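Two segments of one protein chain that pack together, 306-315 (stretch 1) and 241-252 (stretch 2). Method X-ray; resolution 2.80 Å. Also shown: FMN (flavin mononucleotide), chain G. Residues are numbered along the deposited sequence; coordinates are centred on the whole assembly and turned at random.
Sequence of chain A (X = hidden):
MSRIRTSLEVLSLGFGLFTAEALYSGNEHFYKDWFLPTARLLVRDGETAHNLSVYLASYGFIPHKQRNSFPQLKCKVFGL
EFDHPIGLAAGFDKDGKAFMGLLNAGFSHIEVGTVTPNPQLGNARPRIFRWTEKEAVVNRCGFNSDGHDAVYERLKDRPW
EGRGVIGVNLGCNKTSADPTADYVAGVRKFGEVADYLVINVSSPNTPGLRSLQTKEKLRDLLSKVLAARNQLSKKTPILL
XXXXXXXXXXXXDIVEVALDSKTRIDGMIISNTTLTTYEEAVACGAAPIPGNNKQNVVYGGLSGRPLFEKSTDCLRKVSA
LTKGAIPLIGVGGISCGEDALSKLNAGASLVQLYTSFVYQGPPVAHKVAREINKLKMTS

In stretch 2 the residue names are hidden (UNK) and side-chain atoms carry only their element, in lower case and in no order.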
ATOM      1  N   PRO A 306      11.848   2.629 -10.268  1.00 67.28           N
ATOM      2  CA  PRO A 306      11.347   3.387 -11.429  1.00 68.97           C
ATOM      3  C   PRO A 306      10.055   4.146 -11.167  1.00 78.42           C
ATOM      4  O   PRO A 306       9.668   4.973 -12.003  1.00 80.18           O
ATOM      5  CB  PRO A 306      11.140   2.304 -12.496  1.00 65.02           C
ATOM      6  CG  PRO A 306      12.079   1.229 -12.117  1.00 70.59           C
ATOM      7  CD  PRO A 306      12.097   1.219 -10.620  1.00 69.96           C
ATOM      8  N   LEU A 307       9.383   3.897 -10.043  1.00 78.66           N
ATOM      9  CA  LEU A 307       8.136   4.572  -9.715  1.00 68.69           C
ATOM     10  C   LEU A 307       8.340   5.852  -8.914  1.00 66.87           C
ATOM     11  O   LEU A 307       7.454   6.715  -8.919  1.00 72.10           O
ATOM     12  CB  LEU A 307       7.224   3.618  -8.932  1.00 71.27           C
ATOM     13  CG  LEU A 307       5.858   4.111  -8.453  1.00 67.96           C
ATOM     14  CD1 LEU A 307       4.993   4.516  -9.631  1.00 65.56           C
ATOM     15  CD2 LEU A 307       5.169   3.046  -7.615  1.00 63.32           C
ATOM     16  N   PHE A 308       9.491   6.005  -8.250  1.00 74.89           N
ATOM     17  CA  PHE A 308       9.663   7.091  -7.290  1.00 73.46           C
ATOM     18  C   PHE A 308       9.447   8.458  -7.929  1.00 72.10           C
ATOM     19  O   PHE A 308       8.781   9.321  -7.346  1.00 69.57           O
ATOM     20  CB  PHE A 308      11.051   7.019  -6.655  1.00 70.13           C
ATOM     21  CG  PHE A 308      11.420   8.251  -5.878  1.00 67.74           C
ATOM     22  CD1 PHE A 308      10.916   8.461  -4.607  1.00 71.05           C
ATOM     23  CD2 PHE A 308      12.265   9.202  -6.424  1.00 68.12           C
ATOM     24  CE1 PHE A 308      11.249   9.598  -3.893  1.00 72.33           C
ATOM     25  CE2 PHE A 308      12.601  10.340  -5.716  1.00 68.28           C
ATOM     26  CZ  PHE A 308      12.093  10.536  -4.448  1.00 66.61           C
ATOM     27  N   GLU A 309      10.008   8.681  -9.120  1.00 71.04           N
ATOM     28  CA  GLU A 309       9.945  10.011  -9.719  1.00 75.76           C
ATOM     29  C   GLU A 309       8.510  10.411 -10.044  1.00 74.82           C
ATOM     30  O   GLU A 309       8.107  11.555  -9.805  1.00 75.43           O
ATOM     31  CB  GLU A 309      10.818  10.066 -10.972  1.00 83.72           C
ATOM     32  CG  GLU A 309      10.831  11.426 -11.652  1.00 90.87           C
ATOM     33  CD  GLU A 309      11.803  11.490 -12.813  1.00115.20           C
ATOM     34  OE1 GLU A 309      12.609  10.549 -12.972  1.00118.64           O
ATOM     35  OE2 GLU A 309      11.761  12.485 -13.568  1.00115.96           O
ATOM     36  N   LYS A 310       7.719   9.479 -10.578  1.00 74.43           N
ATOM     37  CA  LYS A 310       6.348   9.803 -10.965  1.00 69.79           C
ATOM     38  C   LYS A 310       5.433   9.909  -9.751  1.00 73.75           C
ATOM     39  O   LYS A 310       4.682  10.883  -9.616  1.00 77.76           O
ATOM     40  CB  LYS A 310       5.817   8.758 -11.947  1.00 68.46           C
ATOM     41  CG  LYS A 310       4.541   9.177 -12.655  1.00 75.70           C
ATOM     42  CD  LYS A 310       4.167   8.197 -13.754  1.00 81.71           C
ATOM     43  CE  LYS A 310       2.974   8.701 -14.555  1.00 87.34           C
ATOM     44  NZ  LYS A 310       2.610   7.768 -15.657  1.00 88.60           N
ATOM     45  N   SER A 311       5.486   8.921  -8.854  1.00 70.54           N
ATOM     46  CA  SER A 311       4.599   8.927  -7.694  1.00 67.29           C
ATOM     47  C   SER A 311       4.865  10.120  -6.786  1.00 66.64           C
ATOM     48  O   SER A 311       3.947  10.603  -6.114  1.00 70.43           O
ATOM     49  CB  SER A 311       4.743   7.622  -6.910  1.00 69.43           C
ATOM     50  OG  SER A 311       6.065   7.454  -6.431  1.00 73.66           O
ATOM     51  N   THR A 312       6.106  10.610  -6.751  1.00 68.06           N
ATOM     52  CA  THR A 312       6.409  11.788  -5.941  1.00 68.20           C
ATOM     53  C   THR A 312       5.833  13.048  -6.575  1.00 71.66           C
ATOM     54  O   THR A 312       5.249  13.892  -5.884  1.00 73.25           O
ATOM     55  CB  THR A 312       7.920  11.925  -5.748  1.00 69.88           C
ATOM     56  OG1 THR A 312       8.435  10.735  -5.137  1.00 65.82           O
ATOM     57  CG2 THR A 312       8.236  13.119  -4.858  1.00 63.66           C
ATOM     58  N   ASP A 313       5.994  13.196  -7.894  1.00 69.39           N
ATOM     59  CA  ASP A 313       5.410  14.340  -8.589  1.00 71.57           C
ATOM     60  C   ASP A 313       3.898  14.373  -8.418  1.00 69.26           C
ATOM     61  O   ASP A 313       3.317  15.438  -8.173  1.00 66.63           O
ATOM     62  CB  ASP A 313       5.777  14.302 -10.072  1.00 74.62           C
ATOM     63  CG  ASP A 313       7.242  14.606 -10.320  1.00 94.76           C
ATOM     64  OD1 ASP A 313       7.850  15.331  -9.502  1.00 95.63           O
ATOM     65  OD2 ASP A 313       7.782  14.129 -11.341  1.00 94.67           O
ATOM     66  N   CYS A 314       3.245  13.214  -8.542  1.00 67.52           N
ATOM     67  CA  CYS A 314       1.805  13.146  -8.318  1.00 62.38           C
ATOM     68  C   CYS A 314       1.452  13.578  -6.903  1.00 66.19           C
ATOM     69  O   CYS A 314       0.473  14.304  -6.692  1.00 65.01           O
ATOM     70  CB  CYS A 314       1.298  11.732  -8.592  1.00 58.58           C
ATOM     71  SG  CYS A 314      -0.478  11.510  -8.346  1.00 66.00           S
ATOM     72  N   LEU A 315       2.246  13.147  -5.920  1.00 67.21           N
ATOM     73  CA  LEU A 315       2.038  13.580  -4.542  1.00 64.48           C
ATOM     74  C   LEU A 315       2.188  15.091  -4.417  1.00 69.40           C
ATOM     75  O   LEU A 315       1.370  15.758  -3.773  1.00 68.11           O
ATOM     76  CB  LEU A 315       3.023  12.867  -3.616  1.00 65.05           C
ATOM     77  CG  LEU A 315       3.077  13.367  -2.172  1.00 64.20           C
ATOM     78  CD1 LEU A 315       1.782  13.041  -1.447  1.00 63.43           C
ATOM     79  CD2 LEU A 315       4.274  12.783  -1.436  1.00 65.13           C
ATOM     80  N   UNK A 241      -6.825   5.949  -1.679  1.00 61.26           N
ATOM     81  CA  UNK A 241      -5.569   5.631  -2.345  1.00 61.23           C
ATOM     82  C   UNK A 241      -5.776   5.708  -3.853  1.00 59.74           C
ATOM     83  O   UNK A 241      -6.653   5.030  -4.399  1.00 64.20           O
ATOM     84  c   UNK A 241      -1.829   2.221  -2.372  1.00 58.25           C
ATOM     85  n   UNK A 241      -1.329   0.968  -1.740  1.00 65.86           N
ATOM     86  c   UNK A 241      -3.704   3.885  -2.475  1.00 63.66           C
ATOM     87  c   UNK A 241      -5.075   4.246  -1.934  1.00 62.14           C
ATOM     88  c   UNK A 241      -3.215   2.580  -1.871  1.00 62.12           C
ATOM     89  N   UNK A 242      -4.971   6.529  -4.521  1.00 63.84           N
ATOM     90  CA  UNK A 242      -5.140   6.802  -5.938  1.00 68.35           C
ATOM     91  C   UNK A 242      -3.943   6.253  -6.707  1.00 67.43           C
ATOM     92  O   UNK A 242      -2.953   5.801  -6.131  1.00 68.61           O
ATOM     93  c   UNK A 242      -4.023   9.058  -5.943  1.00 65.83           C
ATOM     94  c   UNK A 242      -6.459   8.868  -5.374  1.00 64.19           C
ATOM     95  c   UNK A 242      -4.083  10.526  -6.282  1.00 58.60           C
ATOM     96  c   UNK A 242      -5.326   8.305  -6.218  1.00 67.70           C
ATOM     97  N   UNK A 243      -4.044   6.304  -8.032  1.00 68.31           N
ATOM     98  CA  UNK A 243      -3.089   5.894  -9.048  1.00 64.31           C
ATOM     99  C   UNK A 243      -2.284   7.090  -9.538  1.00 71.52           C
ATOM    100  O   UNK A 243      -2.820   8.199  -9.643  1.00 80.11           O
ATOM    101  c   UNK A 243      -3.809   5.248 -10.233  1.00 70.91           C
ATOM    102  o   UNK A 243      -2.905   4.935 -11.277  1.00 71.98           O
ATOM    103  N   UNK A 244      -0.997   6.904  -9.841  1.00 69.38           N
ATOM    104  CA  UNK A 244      -0.185   8.012 -10.360  1.00 75.07           C
ATOM    105  C   UNK A 244      -0.398   8.301 -11.837  1.00 70.85           C
ATOM    106  O   UNK A 244       0.230   9.227 -12.364  1.00 67.38           O
ATOM    107  c   UNK A 244      -0.206   5.672  -9.665  1.00 65.37           C
ATOM    108  c   UNK A 244       1.145   6.044 -10.219  1.00 63.07           C
ATOM    109  c   UNK A 244       1.247   7.525 -10.102  1.00 69.51           C
ATOM    110  N   UNK A 245      -1.260   7.547 -12.515  1.00 63.65           N
ATOM    111  CA  UNK A 245      -1.472   7.691 -13.947  1.00 65.07           C
ATOM    112  C   UNK A 245      -2.659   8.582 -14.288  1.00 67.17           C
ATOM    113  O   UNK A 245      -2.988   8.724 -15.470  1.00 67.92           O
ATOM    114  o   UNK A 245       0.653   5.898 -14.213  1.00 74.17           O
ATOM    115  c   UNK A 245      -0.484   5.392 -14.323  1.00 73.74           C
ATOM    116  c   UNK A 245      -1.656   6.313 -14.589  1.00 75.20           C
ATOM    117  o   UNK A 245      -0.698   4.165 -14.219  1.00 73.70           O
ATOM    118  N   UNK A 246      -3.308   9.176 -13.291  1.00 69.95           N
ATOM    119  CA  UNK A 246      -4.415  10.083 -13.558  1.00 63.11           C
ATOM    120  C   UNK A 246      -3.900  11.364 -14.202  1.00 62.40           C
ATOM    121  O   UNK A 246      -2.864  11.904 -13.804  1.00 63.47           O
ATOM    122  o   UNK A 246      -7.210   7.488 -11.356  1.00 87.12           O
ATOM    123  o   UNK A 246      -7.376   8.974 -12.961  1.00 85.92           O
ATOM    124  c   UNK A 246      -5.157  10.412 -12.262  1.00 67.76           C
ATOM    125  c   UNK A 246      -5.558   9.200 -11.432  1.00 70.68           C
ATOM    126  c   UNK A 246      -6.802   8.505 -11.955  1.00 78.18           C
ATOM    127  N   UNK A 247      -4.626  11.851 -15.205  1.00 60.14           N
ATOM    128  CA  UNK A 247      -4.261  13.114 -15.827  1.00 63.81           C
ATOM    129  C   UNK A 247      -4.581  14.268 -14.876  1.00 66.20           C
ATOM    130  O   UNK A 247      -5.123  14.079 -13.783  1.00 68.51           O
ATOM    131  o   UNK A 247      -7.108  13.630 -16.160  1.00 64.10           O
ATOM    132  c   UNK A 247      -4.962  13.274 -17.175  1.00 63.75           C
ATOM    133  c   UNK A 247      -6.470  13.122 -17.082  1.00 64.98           C
ATOM    134  n   UNK A 247      -7.050  12.420 -18.049  1.00 68.11           N
ATOM    135  N   UNK A 248      -4.239  15.485 -15.303  1.00 64.20           N
ATOM    136  CA  UNK A 248      -4.388  16.643 -14.426  1.00 72.10           C
ATOM    137  C   UNK A 248      -5.845  16.879 -14.050  1.00 67.30           C
ATOM    138  O   UNK A 248      -6.157  17.137 -12.882  1.00 64.56           O
ATOM    139  o   UNK A 248      -1.626  17.194 -14.414  1.00 87.05           O
ATOM    140  c   UNK A 248      -3.800  17.887 -15.093  1.00 74.18           C
ATOM    141  o   UNK A 248      -1.793  18.314 -16.296  1.00 80.19           O
ATOM    142  c   UNK A 248      -2.300  17.792 -15.281  1.00 81.27           C
ATOM    143  N   UNK A 249      -6.754  16.782 -15.023  1.00 64.65           N
ATOM    144  CA  UNK A 249      -8.150  17.113 -14.760  1.00 61.94           C
ATOM    145  C   UNK A 249      -8.794  16.100 -13.819  1.00 64.62           C
ATOM    146  O   UNK A 249      -9.463  16.480 -12.851  1.00 68.19           O
ATOM    147  o   UNK A 249     -11.052  19.270 -14.205  0.91 70.90           O
ATOM    148  c   UNK A 249     -10.335  17.742 -15.905  1.00 68.70           C
ATOM    149  n   UNK A 249      -9.587  20.038 -15.724  0.64 90.99           N
ATOM    150  c   UNK A 249     -10.354  19.088 -15.203  1.00 81.69           C
ATOM    151  c   UNK A 249      -8.927  17.200 -16.073  1.00 63.48           C
ATOM    152  N   UNK A 250      -8.609  14.806 -14.088  1.00 64.45           N
ATOM    153  CA  UNK A 250      -9.181  13.788 -13.211  1.00 66.69           C
ATOM    154  C   UNK A 250      -8.566  13.847 -11.819  1.00 69.73           C
ATOM    155  O   UNK A 250      -9.253  13.588 -10.823  1.00 66.07           O
ATOM    156  n   UNK A 250      -9.453  11.364 -15.955  1.00 80.44           N
ATOM    157  c   UNK A 250      -8.994  12.398 -13.818  1.00 68.83           C
ATOM    158  c   UNK A 250      -9.921  12.144 -14.988  1.00 78.19           C
ATOM    159  o   UNK A 250     -11.045  12.646 -15.023  1.00 82.64           O
ATOM    160  N   UNK A 251      -7.279  14.185 -11.729  1.00 70.05           N
ATOM    161  CA  UNK A 251      -6.644  14.350 -10.426  1.00 65.46           C
ATOM    162  C   UNK A 251      -7.302  15.475  -9.636  1.00 66.38           C
ATOM    163  O   UNK A 251      -7.517  15.350  -8.423  1.00 62.84           O
ATOM    164  c   UNK A 251      -5.151  14.617 -10.612  1.00 61.40           C
ATOM    165  c   UNK A 251      -2.817  14.855  -9.761  1.00 55.28           C
ATOM    166  c   UNK A 251      -4.268  13.000  -8.923  1.00 57.89           C
ATOM    167  c   UNK A 251      -4.235  14.438  -9.405  1.00 62.82           C
ATOM    168  N   UNK A 252      -7.637  16.579 -10.310  1.00 66.23           N
ATOM    169  CA  UNK A 252      -8.329  17.674  -9.639  1.00 60.26           C
ATOM    170  C   UNK A 252      -9.734  17.263  -9.220  1.00 57.92           C
ATOM    171  O   UNK A 252     -10.212  17.660  -8.151  1.00 65.64           O
ATOM    172  n   UNK A 252      -5.874  22.357 -13.154  1.00 73.24           N
ATOM    173  c   UNK A 252      -7.142  20.635 -11.871  1.00 69.16           C
ATOM    174  c   UNK A 252      -5.775  21.209 -12.212  1.00 65.19           C
ATOM    175  c   UNK A 252      -7.023  19.488 -10.880  1.00 62.40           C
ATOM    176  c   UNK A 252      -8.382  18.899 -10.552  1.00 55.60           C
TER
HETATM  177  N1  FMN G 406      -1.818  -1.867  -3.130  1.00 62.89           N
HETATM  178  C2  FMN G 406      -3.093  -1.928  -2.604  1.00 63.97           C
HETATM  179  O2  FMN G 406      -3.689  -0.892  -2.315  1.00 66.61           O
HETATM  180  N3  FMN G 406      -3.702  -3.149  -2.400  1.00 63.65           N
HETATM  181  C4  FMN G 406      -3.040  -4.316  -2.721  1.00 66.89           C
HETATM  182  O4  FMN G 406      -3.584  -5.404  -2.539  1.00 71.92           O
HETATM  183  C4A FMN G 406      -1.757  -4.260  -3.252  1.00 67.59           C
HETATM  184  N5  FMN G 406      -1.091  -5.423  -3.576  1.00 71.86           N
HETATM  185  C5A FMN G 406       0.185  -5.366  -4.099  1.00 68.53           C
HETATM  186  C6  FMN G 406       0.851  -6.543  -4.421  1.00 68.04           C
HETATM  187  C7  FMN G 406       2.134  -6.495  -4.951  1.00 71.85           C
HETATM  188  C7M FMN G 406       2.848  -7.768  -5.298  1.00 65.21           C
HETATM  189  C8  FMN G 406       2.754  -5.266  -5.158  1.00 70.52           C
HETATM  190  C8M FMN G 406       4.140  -5.210  -5.729  1.00 66.45           C
HETATM  191  C9  FMN G 406       2.085  -4.089  -4.836  1.00 68.68           C
HETATM  192  C9A FMN G 406       0.800  -4.134  -4.304  1.00 67.00           C
HETATM  193  N10 FMN G 406       0.129  -2.968  -3.977  1.00 62.85           N
HETATM  194  C10 FMN G 406      -1.147  -3.030  -3.455  1.00 66.33           C
HETATM  195  C1' FMN G 406       0.766  -1.627  -4.193  1.00 59.89           C
HETATM  196  C2' FMN G 406       1.589  -1.224  -2.976  1.00 63.65           C
HETATM  197  O2' FMN G 406       0.788  -1.273  -1.817  1.00 62.34           O
HETATM  198  C3' FMN G 406       2.137   0.188  -3.135  1.00 72.08           C
HETATM  199  O3' FMN G 406       1.083   1.068  -3.459  1.00 74.71           O
HETATM  200  C4' FMN G 406       3.215   0.275  -4.210  1.00 69.47           C
HETATM  201  O4' FMN G 406       3.824  -0.982  -4.412  1.00 68.50           O
HETATM  202  C5' FMN G 406       4.266   1.276  -3.761  1.00 67.71           C
HETATM  203  O5' FMN G 406       5.405   1.207  -4.581  1.00 79.66           O
HETATM  204  P   FMN G 406       6.792   0.720  -3.931  1.00 68.19           P
HETATM  205  O1P FMN G 406       7.862   0.804  -4.990  1.00 73.45           O
HETATM  206  O2P FMN G 406       7.147   1.580  -2.741  1.00 73.82           O
HETATM  207  O3P FMN G 406       6.640  -0.716  -3.497  1.00 60.82           O

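Position 241 carries four carbons in a row ending in nitrogen, too far from stretch 1 to touch it: Lys241. Fully extended, it reaches the flavin, where its NZ donates to FMN O3' at 3.0 Å, O2 at 3.1 Å and N1 at 3.2 Å; a long, charged side chain suits a site rich in acceptors.

Position 242 has four carbons forked at the first, one arm two carbons long, and the end of that longer arm lies near Cys314 SG. This is Ile242. Its CD1 lies 4.3 Å from Cys314 SG, an apolar contact in the buried interior.

Position 243 has one carbon and one oxygen, and its CB points away from the helix. This is Ser243, whose OG accepts a weak bond from the backbone N of residue 245 at 3.3 Å, within the type I turn that begins here.

At 244 three carbons close a ring onto the backbone nitrogen, and the residue lies against Leu307, Ser311 and Cys314: Pro244. With phi at -79°, it fits the second place of the turn. Its ring carbon CG meets Leu307 CD1 at 4.2 Å, its CB approaches Ser311 CA at 4.4 Å, and its CA lies 4.0 Å from Cys314 SG.

Position 245 shows two carbons, the second bearing two oxygens, one of them near Lys310. It is Asp245. Its CB points away, yet the carboxylate comes back far enough for OD1 to form a salt bridge with Lys310 NZ at 3.1 Å.

Position 246, three carbons with two oxygens on the third, makes no contact with stretch 1. It is Glu246, whose charged side chain can stay partly exposed where the turn ends.

Position 247 has two carbons, then one oxygen and one nitrogen, remote from stretch 1. As Asn247 it caps the following helix: its OD1 accepts from the backbone N of residue 250 at 2.8 Å.

Positions 248, 249 and 250 also stay clear of stretch 1. Two carbons and two oxygens give Asp248; three carbons with an oxygen and a nitrogen give Gln249; two carbons with the same pair give Asn250. Polar groups suit this accessible turn of helix.

Position 251 has four carbons forked at the second and faces the helix of stretch 1, near Cys314. It is Leu251, with CD1 4.1 Å from Cys314 SG; a branched apolar side chain suits this buried place.

Position 252, four carbons in a row ending in nitrogen, is Lys252, exposed and out of reach.

The contact is small and mostly apolar. Pro244 packs against the helix, while Cys314 SG gathers Ile242, Pro244 and Leu251 around it. At the more exposed margin, the long arm of Lys310 passes the backbone of Pro244, CE to O 3.6 Å, and ends in the salt bridge with Asp245.

Stretch 2 (241-252) KISPDENDQNLK
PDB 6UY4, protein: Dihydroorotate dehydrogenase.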